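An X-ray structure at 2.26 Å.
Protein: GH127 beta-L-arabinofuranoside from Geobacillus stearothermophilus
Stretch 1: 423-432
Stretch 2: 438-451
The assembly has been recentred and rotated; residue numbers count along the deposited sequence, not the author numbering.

Stretch 1 423-432: SIGHYIYLQT
Stretch 2, residues 438-451: VHLYVGSDIQTEID

The apolar centre of this contact is built around Tyr-429 and Ile-428, the two residues of 423-432 most extensively covered by 438-451. Tyr-429 has chi1 -56° (m) and chi2 -80°, which brings the end of the side chain nearer to the second stretch, although the CA-to-CB bond points to one face of the sheet. Ile-446, with both chi angles t, lays a methyl over one face of that ring: Ile-446 CG2 lies 3.7 Å from the centroid of the Tyr-429 ring and only 8° off its normal, the geometry of a CH-pi contact. Val-438 (chi1 t) meets the same ring at its edge, with Tyr-429 CD1 to Val-438 CG2 at 4.0 Å.

Ile-428 (chi1 m, chi2 t) leaves the backbone sideways, but its end comes nearer, and Ile-428 CD1 approaches Val-442 CB to 3.9 Å. Leu-440 (chi1 m, chi2 t) continues the apolar packing. Leu-440 CD1 is 4.0 Å from Tyr-427 CB and 4.5 Å from Ile-424 CD1, the latter on a side chain with chi1 t and chi2 p. Ile-424 to Ile-428 have negative phi and psi throughout, from -54/-33 at Ile-424 to -71/-45 at Ile-428; the backbone then extends at Tyr-429 (-124/153), within strand 429-431.

Backbone pairing sets the register beside this cluster. Tyr-429 and Val-438 form an antiparallel, non-hydrogen-bonded bridge pair with CA atoms 4.8 Å apart, and their side chains share one face of the sheet. One residue earlier, the carbonyl of Ile-428 accepts a hydrogen bond: His-439 N donates to Ile-428 O at 2.8 Å with an N-H...O angle of 151°. Leu-440 N adds a weak bond to the same Ile-428 O at 3.3 Å and 163°, so one oxygen serves two successive amides. The local antiparallel bridge does not extend to the later strand: 444-450 runs in nearly the same direction as 429-431, at 26°, and their axes come no closer than 8.9 Å. Side chains must therefore span the gap between these two strands.

The His-439 ring (chi1 -62°, chi2 -38°) is buried and packs against the first stretch. Tyr-427 O approaches its edge, 3.6 Å from His-439 CD2, while Leu-430 CB is 3.5 Å from His-439 NE2 in an oblique position.

Two hydroxyl-mediated bonds reach strand 444-450. Tyr-429 OH donates to Ser-444 OG at 2.7 Å, and Ser-444 OG (chi1 p) in turn donates to Val-442 O at 2.8 Å, linking the end of the tyrosine to the backbone of the second stretch. Farther along, Gln-431, whose CA-to-CB bond points toward the other stretch, folds with chi1 t, chi2 p and chi3 70°. Gln-431 OE1 accepts a 2.7 Å hydrogen bond from Thr-448 OG1, and Gln-431 NE2 donates to Thr-432 O at 2.7 Å, so both ends of the amide are engaged. Gln-431 OE1 also lies 3.4 Å from Glu-449 O, but two acceptors make no hydrogen bond.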

# COMPACT_ATOMS: atom_id res chain seq x y z
N SER A 423 -14.50 18.76 26.52
CA SER A 423 -14.53 20.19 26.32
C SER A 423 -15.42 20.59 25.17
O SER A 423 -15.28 21.68 24.66
CB SER A 423 -13.09 20.70 26.10
OG SER A 423 -12.51 20.14 24.94
N ILE A 424 -16.28 19.70 24.71
CA ILE A 424 -17.06 19.98 23.53
C ILE A 424 -17.83 21.30 23.69
O ILE A 424 -18.05 22.03 22.70
CB ILE A 424 -18.01 18.81 23.18
CG1 ILE A 424 -18.80 19.07 21.90
CG2 ILE A 424 -19.02 18.55 24.24
CD1 ILE A 424 -17.94 19.02 20.68
N GLY A 425 -18.24 21.60 24.90
CA GLY A 425 -18.99 22.82 25.18
C GLY A 425 -18.28 24.09 24.78
O GLY A 425 -18.93 25.05 24.40
N HIS A 426 -16.96 24.06 24.79
CA HIS A 426 -16.15 25.21 24.43
C HIS A 426 -16.17 25.49 22.93
O HIS A 426 -15.67 26.51 22.52
CB HIS A 426 -14.69 24.99 24.74
CG HIS A 426 -14.37 24.79 26.18
ND1 HIS A 426 -15.31 24.33 27.07
CD2 HIS A 426 -13.21 24.89 26.87
CE1 HIS A 426 -14.76 24.20 28.26
NE2 HIS A 426 -13.49 24.53 28.16
N TYR A 427 -16.70 24.59 22.10
CA TYR A 427 -16.67 24.79 20.65
C TYR A 427 -18.01 25.23 20.07
O TYR A 427 -18.10 25.52 18.88
CB TYR A 427 -16.18 23.49 19.91
CG TYR A 427 -14.78 23.10 20.29
CD1 TYR A 427 -14.52 22.49 21.52
CD2 TYR A 427 -13.71 23.40 19.47
CE1 TYR A 427 -13.22 22.16 21.91
CE2 TYR A 427 -12.41 23.07 19.85
CZ TYR A 427 -12.19 22.44 21.07
OH TYR A 427 -10.92 22.11 21.45
N ILE A 428 -19.06 25.21 20.85
CA ILE A 428 -20.39 25.48 20.30
C ILE A 428 -20.55 26.96 19.93
O ILE A 428 -21.11 27.28 18.88
CB ILE A 428 -21.47 25.07 21.30
CG1 ILE A 428 -21.37 23.57 21.60
CG2 ILE A 428 -22.87 25.36 20.77
CD1 ILE A 428 -22.22 23.12 22.75
N TYR A 429 -20.11 27.84 20.83
CA TYR A 429 -20.38 29.30 20.74
C TYR A 429 -19.10 30.08 20.77
O TYR A 429 -18.10 29.60 21.30
CB TYR A 429 -21.27 29.80 21.92
CG TYR A 429 -22.61 29.08 22.09
CD1 TYR A 429 -23.71 29.39 21.31
CD2 TYR A 429 -22.76 28.10 23.05
CE1 TYR A 429 -24.91 28.72 21.46
CE2 TYR A 429 -23.96 27.44 23.22
CZ TYR A 429 -25.03 27.74 22.42
OH TYR A 429 -26.23 27.05 22.61
N LEU A 430 -19.09 31.25 20.16
CA LEU A 430 -18.00 32.21 20.36
C LEU A 430 -18.59 33.61 20.62
O LEU A 430 -19.31 34.17 19.77
CB LEU A 430 -17.08 32.25 19.15
CG LEU A 430 -15.96 33.27 19.25
CD1 LEU A 430 -14.90 32.89 20.28
CD2 LEU A 430 -15.31 33.47 17.88
N GLN A 431 -18.25 34.18 21.78
CA GLN A 431 -18.63 35.53 22.14
C GLN A 431 -17.55 36.47 21.68
O GLN A 431 -16.41 36.36 22.07
CB GLN A 431 -18.81 35.71 23.66
CG GLN A 431 -19.21 37.12 24.08
CD GLN A 431 -20.58 37.43 23.57
OE1 GLN A 431 -21.56 36.87 24.06
NE2 GLN A 431 -20.67 38.28 22.54
N THR A 432 -17.92 37.38 20.82
CA THR A 432 -17.08 38.47 20.38
C THR A 432 -17.75 39.80 20.78
O THR A 432 -18.89 39.79 21.28
CB THR A 432 -16.91 38.24 18.88
OG1 THR A 432 -15.64 37.65 18.68
CG2 THR A 432 -17.05 39.43 18.07
N VAL A 438 -22.99 31.21 16.83
CA VAL A 438 -23.34 29.81 17.03
C VAL A 438 -22.64 28.99 15.93
O VAL A 438 -22.96 29.12 14.74
CB VAL A 438 -24.85 29.59 16.97
CG1 VAL A 438 -25.21 28.17 17.37
CG2 VAL A 438 -25.53 30.55 17.94
N HIS A 439 -21.64 28.19 16.33
CA HIS A 439 -20.90 27.35 15.39
C HIS A 439 -21.54 25.98 15.21
O HIS A 439 -21.71 25.51 14.08
CB HIS A 439 -19.50 27.07 15.87
CG HIS A 439 -18.67 28.28 16.02
ND1 HIS A 439 -18.72 29.33 15.14
CD2 HIS A 439 -17.75 28.60 16.96
CE1 HIS A 439 -17.87 30.26 15.54
NE2 HIS A 439 -17.26 29.83 16.63
N LEU A 440 -21.92 25.34 16.32
CA LEU A 440 -22.47 23.97 16.32
C LEU A 440 -23.90 23.94 16.84
O LEU A 440 -24.32 24.79 17.68
CB LEU A 440 -21.62 23.08 17.20
CG LEU A 440 -20.10 23.04 16.89
CD1 LEU A 440 -19.33 22.17 17.85
CD2 LEU A 440 -19.85 22.54 15.50
N TYR A 441 -24.67 23.04 16.25
CA TYR A 441 -26.06 22.90 16.59
C TYR A 441 -26.20 21.68 17.53
O TYR A 441 -26.17 20.54 17.13
CB TYR A 441 -26.91 22.83 15.34
CG TYR A 441 -26.85 24.16 14.63
CD1 TYR A 441 -27.42 25.28 15.20
CD2 TYR A 441 -26.17 24.32 13.44
CE1 TYR A 441 -27.32 26.53 14.59
CE2 TYR A 441 -26.05 25.57 12.83
CZ TYR A 441 -26.67 26.67 13.41
OH TYR A 441 -26.55 27.90 12.84
N VAL A 442 -26.27 22.00 18.80
CA VAL A 442 -26.14 21.07 19.89
C VAL A 442 -27.06 21.60 20.96
O VAL A 442 -26.94 22.78 21.33
CB VAL A 442 -24.72 21.08 20.49
CG1 VAL A 442 -24.66 20.14 21.68
CG2 VAL A 442 -23.69 20.68 19.46
N GLY A 443 -27.97 20.76 21.42
CA GLY A 443 -28.85 21.07 22.54
C GLY A 443 -28.01 21.57 23.71
O GLY A 443 -27.14 20.87 24.19
N SER A 444 -28.22 22.81 24.12
CA SER A 444 -27.36 23.47 25.10
C SER A 444 -27.88 24.85 25.50
O SER A 444 -28.80 25.39 24.88
CB SER A 444 -25.99 23.69 24.51
OG SER A 444 -26.10 24.49 23.33
N ASP A 445 -27.28 25.40 26.55
CA ASP A 445 -27.47 26.80 26.83
C ASP A 445 -26.22 27.50 27.28
O ASP A 445 -25.22 26.89 27.71
CB ASP A 445 -28.65 27.06 27.76
CG ASP A 445 -28.56 26.29 29.03
OD1 ASP A 445 -27.57 26.49 29.74
OD2 ASP A 445 -29.48 25.50 29.29
N ILE A 446 -26.24 28.80 27.05
CA ILE A 446 -25.10 29.64 27.35
C ILE A 446 -25.58 30.90 28.02
O ILE A 446 -26.61 31.47 27.67
CB ILE A 446 -24.27 29.98 26.11
CG1 ILE A 446 -23.14 30.92 26.50
CG2 ILE A 446 -25.13 30.57 25.00
CD1 ILE A 446 -22.12 31.14 25.41
N GLN A 447 -24.82 31.28 29.03
CA GLN A 447 -25.04 32.48 29.81
C GLN A 447 -23.84 33.36 29.50
O GLN A 447 -22.73 33.00 29.83
CB GLN A 447 -25.07 32.11 31.30
CG GLN A 447 -25.07 33.30 32.24
CD GLN A 447 -26.31 34.14 32.06
OE1 GLN A 447 -26.23 35.30 31.65
NE2 GLN A 447 -27.49 33.53 32.32
N THR A 448 -24.04 34.49 28.88
CA THR A 448 -22.90 35.26 28.39
C THR A 448 -23.19 36.75 28.59
O THR A 448 -24.24 37.12 29.08
CB THR A 448 -22.62 34.88 26.91
OG1 THR A 448 -21.46 35.56 26.39
CG2 THR A 448 -23.80 35.18 26.03
N GLU A 449 -22.26 37.59 28.16
CA GLU A 449 -22.41 39.03 28.27
C GLU A 449 -22.20 39.67 26.91
O GLU A 449 -21.19 39.41 26.23
CB GLU A 449 -21.40 39.59 29.26
CG GLU A 449 -21.62 39.09 30.67
CD GLU A 449 -22.04 40.19 31.63
OE1 GLU A 449 -21.51 41.33 31.52
OE2 GLU A 449 -22.90 39.91 32.49
N ILE A 450 -23.20 40.42 26.47
CA ILE A 450 -23.14 41.09 25.18
C ILE A 450 -23.41 42.57 25.50
O ILE A 450 -24.39 42.91 26.20
CB ILE A 450 -24.13 40.49 24.13
CG1 ILE A 450 -24.20 38.96 24.23
CG2 ILE A 450 -23.71 40.85 22.70
CD1 ILE A 450 -25.25 38.29 23.36
N ASP A 451 -22.50 43.45 25.04
CA ASP A 451 -22.61 44.90 25.26
C ASP A 451 -22.87 45.16 26.77
O ASP A 451 -23.78 45.90 27.15
CB ASP A 451 -23.71 45.50 24.34
CG ASP A 451 -23.32 46.85 23.74
OD1 ASP A 451 -22.17 46.98 23.29
OD2 ASP A 451 -24.17 47.77 23.69